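Side-chain contacts in soluble inorganic pyrophosphatase (Toxoplasma gondii, PDB 5WRT), which probably hydrolyses inorganic diphosphate to phosphate with the help of magnesium ions, as a family I soluble pyrophosphatase whose family domain makes up most of this chain: residues A[50-55]-A[61-66]; A[73-76]-A[82-85]. All blocks are in the same frame, centred on the assembly; numbering follows the deposited sequence.

Contact 1: residues A[50-55]-A[61-66]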
loop_
_atom_site.group_PDB
_atom_site.type_symbol
_atom_site.label_atom_id
_atom_site.label_comp_id
_atom_site.label_asym_id
_atom_site.label_seq_id
_atom_site.Cartn_x
_atom_site.Cartn_y
_atom_site.Cartn_z
ATOM N N VAL A 50 -3.232 -6.056 -21.579
ATOM C CA VAL A 50 -3.460 -4.659 -21.927
ATOM C C VAL A 50 -3.144 -3.837 -20.685
ATOM O O VAL A 50 -3.843 -3.929 -19.672
ATOM C CB VAL A 50 -4.895 -4.420 -22.411
ATOM C CG1 VAL A 50 -5.146 -2.931 -22.618
ATOM C CG2 VAL A 50 -5.158 -5.193 -23.696
ATOM N N VAL A 51 -2.084 -3.039 -20.758
ATOM C CA VAL A 51 -1.657 -2.234 -19.620
ATOM C C VAL A 51 -2.570 -1.021 -19.520
ATOM O O VAL A 51 -2.642 -0.207 -20.447
ATOM C CB VAL A 51 -0.188 -1.812 -19.763
ATOM C CG1 VAL A 51 0.240 -0.963 -18.575
ATOM C CG2 VAL A 51 0.703 -3.036 -19.906
ATOM N N GLU A 52 -3.269 -0.898 -18.392
ATOM C CA GLU A 52 -4.114 0.258 -18.122
ATOM C C GLU A 52 -3.447 1.250 -17.177
ATOM O O GLU A 52 -3.438 2.455 -17.448
ATOM C CB GLU A 52 -5.461 -0.192 -17.540
ATOM C CG GLU A 52 -6.322 -1.005 -18.496
ATOM C CD GLU A 52 -7.551 -1.596 -17.823
ATOM O OE1 GLU A 52 -7.486 -1.902 -16.613
ATOM O OE2 GLU A 52 -8.586 -1.754 -18.506
ATOM N N ILE A 53 -2.883 0.767 -16.076
ATOM C CA ILE A 53 -2.264 1.637 -15.079
ATOM C C ILE A 53 -0.776 1.319 -15.001
ATOM O O ILE A 53 -0.398 0.225 -14.556
ATOM C CB ILE A 53 -2.948 1.486 -13.711
ATOM C CG1 ILE A 53 -4.390 1.994 -13.787
ATOM C CG2 ILE A 53 -2.166 2.228 -12.638
ATOM C CD1 ILE A 53 -5.208 1.699 -12.556
ATOM N N PRO A 54 0.093 2.235 -15.417
ATOM C CA PRO A 54 1.531 1.958 -15.385
ATOM C C PRO A 54 2.062 1.866 -13.967
ATOM O O PRO A 54 1.503 2.435 -13.026
ATOM C CB PRO A 54 2.144 3.159 -16.116
ATOM C CG PRO A 54 1.030 3.736 -16.906
ATOM C CD PRO A 54 -0.203 3.509 -16.088
ATOM N N LYS A 55 3.157 1.121 -13.832
ATOM C CA LYS A 55 3.898 1.049 -12.581
ATOM C C LYS A 55 4.202 2.447 -12.054
ATOM O O LYS A 55 4.639 3.325 -12.803
ATOM C CB LYS A 55 5.192 0.263 -12.810
ATOM C CG LYS A 55 6.178 0.255 -11.654
ATOM C CD LYS A 55 7.486 -0.408 -12.085
ATOM C CE LYS A 55 8.246 -0.994 -10.904
ATOM N NZ LYS A 55 7.660 -2.289 -10.445
ATOM N N MET A 61 -6.968 4.527 -14.656
ATOM C CA MET A 61 -7.185 4.349 -16.084
ATOM C C MET A 61 -7.794 2.978 -16.340
ATOM O O MET A 61 -7.357 1.974 -15.773
ATOM C CB MET A 61 -5.868 4.493 -16.847
ATOM C CG MET A 61 -5.082 5.744 -16.485
ATOM S SD MET A 61 -5.928 7.275 -16.923
ATOM C CE MET A 61 -6.020 7.118 -18.702
ATOM N N GLU A 62 -8.795 2.934 -17.216
ATOM C CA GLU A 62 -9.478 1.687 -17.530
ATOM C C GLU A 62 -10.010 1.738 -18.951
ATOM O O GLU A 62 -10.311 2.810 -19.479
ATOM C CB GLU A 62 -10.654 1.415 -16.577
ATOM C CG GLU A 62 -10.282 1.123 -15.137
ATOM C CD GLU A 62 -11.498 1.016 -14.236
ATOM O OE1 GLU A 62 -12.590 1.478 -14.639
ATOM O OE2 GLU A 62 -11.359 0.464 -13.125
ATOM N N MET A 63 -10.119 0.562 -19.563
ATOM C CA MET A 63 -10.817 0.443 -20.835
ATOM C C MET A 63 -12.280 0.831 -20.661
ATOM O O MET A 63 -12.955 0.358 -19.742
ATOM C CB MET A 63 -10.707 -0.987 -21.364
ATOM C CG MET A 63 -9.304 -1.389 -21.786
ATOM S SD MET A 63 -9.237 -3.013 -22.572
ATOM C CE MET A 63 -9.485 -4.095 -21.165
ATOM N N GLN A 64 -12.773 1.694 -21.550
ATOM C CA GLN A 64 -14.164 2.150 -21.510
ATOM C C GLN A 64 -14.978 1.227 -22.409
ATOM O O GLN A 64 -15.072 1.423 -23.621
ATOM C CB GLN A 64 -14.266 3.608 -21.942
ATOM C CG GLN A 64 -13.441 4.567 -21.091
ATOM C CD GLN A 64 -13.814 4.512 -19.620
ATOM O OE1 GLN A 64 -14.986 4.619 -19.261
ATOM N NE2 GLN A 64 -12.814 4.343 -18.762
ATOM N N LEU A 65 -15.583 0.206 -21.798
ATOM C CA LEU A 65 -16.221 -0.860 -22.562
ATOM C C LEU A 65 -17.468 -0.398 -23.310
ATOM O O LEU A 65 -17.872 -1.056 -24.274
ATOM C CB LEU A 65 -16.572 -2.022 -21.629
ATOM C CG LEU A 65 -15.406 -2.588 -20.810
ATOM C CD1 LEU A 65 -15.823 -3.843 -20.059
ATOM C CD2 LEU A 65 -14.194 -2.865 -21.692
ATOM N N ARG A 66 -18.083 0.713 -22.901
ATOM C CA ARG A 66 -19.263 1.207 -23.606
ATOM C C ARG A 66 -18.908 1.920 -24.903
ATOM O O ARG A 66 -19.731 1.967 -25.824
ATOM C CB ARG A 66 -20.071 2.146 -22.710
ATOM C CG ARG A 66 -20.912 1.436 -21.662
ATOM C CD ARG A 66 -21.566 2.429 -20.715
ATOM N NE ARG A 66 -22.227 3.517 -21.432
ATOM C CZ ARG A 66 -23.535 3.754 -21.392
ATOM N NH1 ARG A 66 -24.327 2.980 -20.664
ATOM N NH2 ARG A 66 -24.050 4.769 -22.074
HETATM O O HOH W 1 -7.123 -0.397 -14.315
#

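Contact 2: residues A[73-76]-A[82-85]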
loop_
_atom_site.group_PDB
_atom_site.type_symbol
_atom_site.label_atom_id
_atom_site.label_comp_id
_atom_site.label_asym_id
_atom_site.label_seq_id
_atom_site.Cartn_x
_atom_site.Cartn_y
_atom_site.Cartn_z
ATOM N N MET A 73 -9.343 5.355 -20.766
ATOM C CA MET A 73 -9.515 6.708 -20.260
ATOM C C MET A 73 -9.536 6.643 -18.742
ATOM O O MET A 73 -9.606 5.563 -18.150
ATOM C CB MET A 73 -10.811 7.349 -20.781
ATOM C CG MET A 73 -11.030 7.232 -22.281
ATOM S SD MET A 73 -12.484 8.132 -22.861
ATOM C CE MET A 73 -12.014 9.830 -22.532
ATOM N N GLN A 74 -9.476 7.808 -18.107
ATOM C CA GLN A 74 -9.498 7.863 -16.654
ATOM C C GLN A 74 -10.926 7.718 -16.143
ATOM O O GLN A 74 -11.860 8.324 -16.676
ATOM C CB GLN A 74 -8.885 9.169 -16.150
ATOM C CG GLN A 74 -8.687 9.204 -14.644
ATOM C CD GLN A 74 -7.716 10.282 -14.210
ATOM O OE1 GLN A 74 -7.147 10.991 -15.040
ATOM N NE2 GLN A 74 -7.515 10.406 -12.903
ATOM N N ASP A 75 -11.089 6.892 -15.112
ATOM C CA ASP A 75 -12.399 6.684 -14.512
ATOM C C ASP A 75 -12.916 7.979 -13.894
ATOM O O ASP A 75 -12.147 8.835 -13.449
ATOM C CB ASP A 75 -12.323 5.582 -13.455
ATOM C CG ASP A 75 -13.691 5.100 -13.012
ATOM O OD1 ASP A 75 -14.620 5.088 -13.846
ATOM O OD2 ASP A 75 -13.834 4.724 -11.829
ATOM N N LEU A 76 -14.239 8.118 -13.871
ATOM C CA LEU A 76 -14.904 9.288 -13.313
ATOM C C LEU A 76 -15.688 8.915 -12.063
ATOM O O LEU A 76 -16.263 7.824 -11.979
ATOM C CB LEU A 76 -15.842 9.933 -14.338
ATOM C CG LEU A 76 -15.232 10.344 -15.679
ATOM C CD1 LEU A 76 -16.288 10.964 -16.584
ATOM C CD2 LEU A 76 -14.074 11.305 -15.465
ATOM N N LEU A 82 -12.233 13.468 -12.040
ATOM C CA LEU A 82 -11.329 12.358 -12.316
ATOM C C LEU A 82 -11.049 11.561 -11.049
ATOM O O LEU A 82 -10.753 12.130 -9.994
ATOM C CB LEU A 82 -10.025 12.893 -12.903
ATOM C CG LEU A 82 -10.179 13.563 -14.266
ATOM C CD1 LEU A 82 -8.876 14.207 -14.679
ATOM C CD2 LEU A 82 -10.627 12.548 -15.306
ATOM N N ARG A 83 -11.153 10.240 -11.150
ATOM C CA ARG A 83 -10.951 9.354 -10.012
ATOM C C ARG A 83 -9.523 8.825 -10.008
ATOM O O ARG A 83 -9.015 8.377 -11.041
ATOM C CB ARG A 83 -11.952 8.196 -10.023
ATOM C CG ARG A 83 -11.587 7.062 -9.073
ATOM C CD ARG A 83 -12.637 5.959 -9.053
ATOM N NE ARG A 83 -13.774 6.322 -8.211
ATOM C CZ ARG A 83 -15.038 6.360 -8.623
ATOM N NH1 ARG A 83 -15.341 6.048 -9.875
ATOM N NH2 ARG A 83 -16.000 6.708 -7.776
ATOM N N GLU A 84 -8.887 8.880 -8.844
ATOM C CA GLU A 84 -7.583 8.282 -8.612
ATOM C C GLU A 84 -7.698 7.283 -7.471
ATOM O O GLU A 84 -8.586 7.392 -6.620
ATOM C CB GLU A 84 -6.527 9.334 -8.254
ATOM C CG GLU A 84 -6.248 10.366 -9.326
ATOM C CD GLU A 84 -5.086 11.271 -8.954
ATOM O OE1 GLU A 84 -4.552 11.121 -7.831
ATOM O OE2 GLU A 84 -4.709 12.131 -9.778
ATOM N N TYR A 85 -6.804 6.299 -7.461
ATOM C CA TYR A 85 -6.653 5.485 -6.266
ATOM C C TYR A 85 -6.030 6.323 -5.157
ATOM O O TYR A 85 -5.284 7.274 -5.410
ATOM C CB TYR A 85 -5.794 4.253 -6.552
ATOM C CG TYR A 85 -6.494 3.209 -7.394
ATOM C CD1 TYR A 85 -7.786 2.799 -7.091
ATOM C CD2 TYR A 85 -5.865 2.635 -8.490
ATOM C CE1 TYR A 85 -8.433 1.848 -7.854
ATOM C CE2 TYR A 85 -6.504 1.681 -9.261
ATOM C CZ TYR A 85 -7.788 1.293 -8.939
ATOM O OH TYR A 85 -8.433 0.344 -9.701
HETATM O O HOH W 2 -5.856 12.792 -11.963
#

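Contact 1: residues A[50-55]-A[61-66]
Glu52 reaches across from strand 47-53 and takes the backbone N-H of Met63 on its carboxylate, with Met63 N and Glu52 OE2 3.0 Å apart and the bond nearly straight at 168°. The amide comes from above the carboxylate plane, 52° out of it. With CG beside the backbone N (chi1 -65°) and the chain extended beyond it, the acid spans the gap to strand 57-63, while Glu52 CB rests 3.4 Å from Met61 O. A water 2.8 Å from both Glu52 OE1 and Met61 O donates a hydrogen bond to each. Met63 lies across the acid at about a right angle, Met63 CG 3.4 Å from Glu52 OE2, and Met63 SD meets Val50 CG1 at 4.1 Å. Ile53 lays CG1 3.6 Å from Met61 O. Met61 bends away after CB, which touches Glu52 O. Apolar chains suit this buried place, where Glu52 and Ile53 form a classic beta bulge against Tyr93. Glu52 is a magnesium ligand in a structure of this protein, though this chain's model lacks that ion. One direct bond and one water bridge restrain the rotation of its carboxylate; Met63 N, and Met61 O through the water, would then act as a second shell.

Contact 2: residues A[73-76]-A[82-85]
Leu76 and Leu82 face each other in a single backbone bridge, CA to CA 4.8 Å, and Arg83 N gives a bond of 2.9 Å to Asp75 O. Next to it, Gln74 swings CG anti to its own N (chi1 -171°) and extends its chain across Leu82 at about a right angle. Gln74 NE2 donates almost straight to Arg83 O (3.1 Å); the acceptor lies in the amide plane, but the N-H arrives from above the carbonyl plane. A water accepts a bond from Gln74 NE2 and donates one to Glu84 OE2, whose carboxylate has a salt bridge to Arg58 through OE1. Leu82 covers the amide with CB and both methyls, and its CD2 meets Leu76 CD2 at 3.7 Å. Asp75 and Arg83 run side by side: a bend at chi3 (-80°) brings Arg83 NH1 2.8 Å from Asp75 OD2. The carboxylate meets the guanidinium at its edge, with the planes 37° apart. A long, weak ion pair joins Asp75 OD2 to Lys60 of strand 57-63, the middle strand of the sheet. Glutamine suits its place by bonding to backbone and water without charge, and Asp75 balances Arg83, so polar side chains tie two sparsely paired strand ends.

Strand 57-63 connects the two contacts. In contact 1 it packs against strand 47-53 of the large mixed sheet; in contact 2 its sheet neighbours, 72-74 and 84-89, converge about Lys60, within strand 57-63. A probable backbone bond from Glu62 N to Met73 O joins the contacts, and Ile53 CD1 packs on Tyr85 CE2, with the contact centres about 10 Å apart. Contact 1 is buried, about 8 Å from the chain centre, and sets the buried Glu52 among apolar chains beside the metal site, with Glu62 partly exposed. Contact 2 lies about 16 Å out at the surface, where paired charges and an amide take over. The side chain of Asp75 stays about 10 Å from a bound magnesium ion, too far for coordination.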